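Local coordinates for protein nucleoside diphosphate kinase (Encephalitozoon cuniculi, PDB 3MPD) that probably transfers the gamma phosphate of ATP to nucleoside diphosphates through a phosphohistidine intermediate, supplying the cell with nucleoside triphosphates other than ATP, at residues E64-E67 with D68-G72. Numbering follows the deposited sequence.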
ATOM      1  N   GLU A  64     -16.808  19.746  10.428  1.00 35.15           N
ATOM      2  CA  GLU A  64     -16.730  19.553   8.986  1.00 34.76           C
ATOM      3  C   GLU A  64     -15.391  18.887   8.602  1.00 33.09           C
ATOM      4  O   GLU A  64     -15.406  17.954   7.827  1.00 33.09           O
ATOM      5  CB  GLU A  64     -16.913  20.872   8.227  1.00 34.39           C
ATOM      6  CG  GLU A  64     -18.350  21.449   8.187  1.00 37.53           C
ATOM      7  CD  GLU A  64     -18.788  22.160   9.475  1.00 39.01           C
ATOM      8  OE1 GLU A  64     -18.033  22.183  10.473  1.00 35.99           O
ATOM      9  OE2 GLU A  64     -19.916  22.705   9.484  1.00 43.53           O
ATOM     10  N   MET A  65     -14.262  19.340   9.169  1.00 32.19           N
ATOM     11  CA  MET A  65     -12.942  18.749   8.855  1.00 32.88           C
ATOM     12  C   MET A  65     -12.946  17.255   9.226  1.00 32.32           C
ATOM     13  O   MET A  65     -12.455  16.425   8.474  1.00 32.56           O
ATOM     14  CB  MET A  65     -11.773  19.479   9.562  1.00 32.85           C
ATOM     15  CG  MET A  65     -11.654  20.991   9.287  1.00 36.24           C
ATOM     16  SD  MET A  65     -10.069  21.823   9.744  1.00 43.51           S
ATOM     17  CE  MET A  65     -10.265  22.326  11.463  1.00 39.79           C
ATOM     18  N   VAL A  66     -13.519  16.914  10.376  1.00 32.11           N
ATOM     19  CA  VAL A  66     -13.634  15.502  10.769  1.00 32.91           C
ATOM     20  C   VAL A  66     -14.553  14.715   9.801  1.00 35.32           C
ATOM     21  O   VAL A  66     -14.232  13.585   9.385  1.00 34.90           O
ATOM     22  CB  VAL A  66     -14.094  15.352  12.252  1.00 34.44           C
ATOM     23  CG1 VAL A  66     -14.446  13.893  12.586  1.00 34.27           C
ATOM     24  CG2 VAL A  66     -13.030  15.900  13.190  1.00 32.17           C
ATOM     25  N   GLU A  67     -15.679  15.324   9.441  1.00 41.12           N
ATOM     26  CA  GLU A  67     -16.667  14.707   8.557  1.00 43.23           C
ATOM     27  C   GLU A  67     -16.057  14.354   7.212  1.00 41.59           C
ATOM     28  O   GLU A  67     -16.299  13.261   6.694  1.00 41.59           O
ATOM     29  CB  GLU A  67     -17.829  15.665   8.330  1.00 45.52           C
ATOM     30  CG  GLU A  67     -19.222  15.066   8.538  1.00 51.99           C
ATOM     31  CD  GLU A  67     -19.591  14.928  10.017  1.00 58.66           C
ATOM     32  OE1 GLU A  67     -20.426  15.727  10.530  1.00 61.02           O
ATOM     33  OE2 GLU A  67     -19.032  14.011  10.665  1.00 60.09           O
ATOM     34  N   ASP A  68     -15.277  15.287   6.662  1.00 40.11           N
ATOM     35  CA  ASP A  68     -14.557  15.090   5.407  1.00 39.46           C
ATOM     36  C   ASP A  68     -13.643  13.860   5.455  1.00 37.84           C
ATOM     37  O   ASP A  68     -13.451  13.181   4.436  1.00 37.94           O
ATOM     38  CB  ASP A  68     -13.708  16.326   5.048  1.00 38.89           C
ATOM     39  CG  ASP A  68     -14.543  17.512   4.525  1.00 43.22           C
ATOM     40  OD1 ASP A  68     -15.720  17.326   4.111  1.00 46.47           O
ATOM     41  OD2 ASP A  68     -14.000  18.647   4.529  1.00 45.87           O
ATOM     42  N   MET A  69     -13.064  13.584   6.622  1.00 36.61           N
ATOM     43  CA  MET A  69     -12.139  12.458   6.743  1.00 34.96           C
ATOM     44  C   MET A  69     -12.905  11.151   6.945  1.00 35.58           C
ATOM     45  O   MET A  69     -12.310  10.085   6.911  1.00 34.41           O
ATOM     46  CB  MET A  69     -11.112  12.689   7.858  1.00 34.17           C
ATOM     47  CG  MET A  69      -9.987  13.637   7.458  1.00 33.06           C
ATOM     48  SD  MET A  69      -8.966  12.905   6.167  1.00 32.05           S
ATOM     49  CE  MET A  69      -8.178  11.591   7.080  1.00 29.82           C
ATOM     50  N   MET A  70     -14.222  11.239   7.126  1.00 36.50           N
ATOM     51  CA  MET A  70     -15.046  10.046   7.340  1.00 37.83           C
ATOM     52  C   MET A  70     -15.764   9.521   6.085  1.00 37.25           C
ATOM     53  O   MET A  70     -16.480   8.510   6.161  1.00 38.38           O
ATOM     54  CB  MET A  70     -16.063  10.300   8.452  1.00 40.75           C
ATOM     55  CG  MET A  70     -15.650   9.767   9.813  1.00 42.61           C
ATOM     56  SD  MET A  70     -16.524  10.724  11.032  1.00 54.53           S
ATOM     57  CE  MET A  70     -18.204  10.083  10.909  1.00 55.29           C
ATOM     58  N   SER A  71     -15.553  10.182   4.947  1.00 34.79           N
ATOM     59  CA  SER A  71     -16.327   9.955   3.721  1.00 34.59           C
ATOM     60  C   SER A  71     -15.885   8.714   2.940  1.00 33.62           C
ATOM     61  O   SER A  71     -16.425   8.413   1.863  1.00 33.87           O
ATOM     62  CB  SER A  71     -16.286  11.199   2.813  1.00 33.97           C
ATOM     63  OG  SER A  71     -14.978  11.418   2.244  1.00 33.27           O
ATOM     64  N   GLY A  72     -14.898   7.995   3.463  1.00 31.77           N
ATOM     65  CA  GLY A  72     -14.430   6.801   2.784  1.00 29.78           C
ATOM     66  C   GLY A  72     -13.121   6.254   3.299  1.00 28.25           C
ATOM     67  O   GLY A  72     -12.519   6.800   4.230  1.00 27.94           O
TER
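Asp68 N donates to Glu64 O over 2.9 Å, and this nearly straight bond (166° at the hydrogen) is an i to i+4 link near the C-terminal end of helix 62-69, in the nucleoside diphosphate kinase fold. The carboxylate of Asp68 lies beyond the same carbonyl oxygen, its CG 3.4 Å from Glu64 O.

The amide of Met69 is shared between two carbonyls, one four and one three residues back: Met69 N makes a weak, longer bond to Met65 O and a weak one of 3.0 Å to Val66 O. The Met69 side chain, bent at both chi2 and chi3, leads away from the preceding turn and packs on Leu49, Tyr53, Pro14 and Lys13. Lys13 is a probable ATP-binding residue, so the helix end borders the likely active site.

Met70 N takes an i to i+3 bond to Glu67 O at 2.9 Å, coming from above the carbonyl plane, 65° out of it. The Met70 side chain folds back over the last turn. Met70 SD settles 4.1 Å from Val66 CG1, the branch placed anti to the backbone N (chi1 170°), and both residues also touch Leu49 of helix 46-52. Farther along, the bend at chi3 carries Met70 CE to 4.0 Å from Glu67 OE2, the oxygen salt-bridged to Arg46 of that helix.

The side chain of Ser71 touches Pro14. Gly72 then leaves helical geometry with positive phi, and the chain runs on toward strand 74-80. At the peptide joining these two residues, Ser71 O accepts a hydrogen bond from Lys18 NZ, tying the turn to helix 14-18.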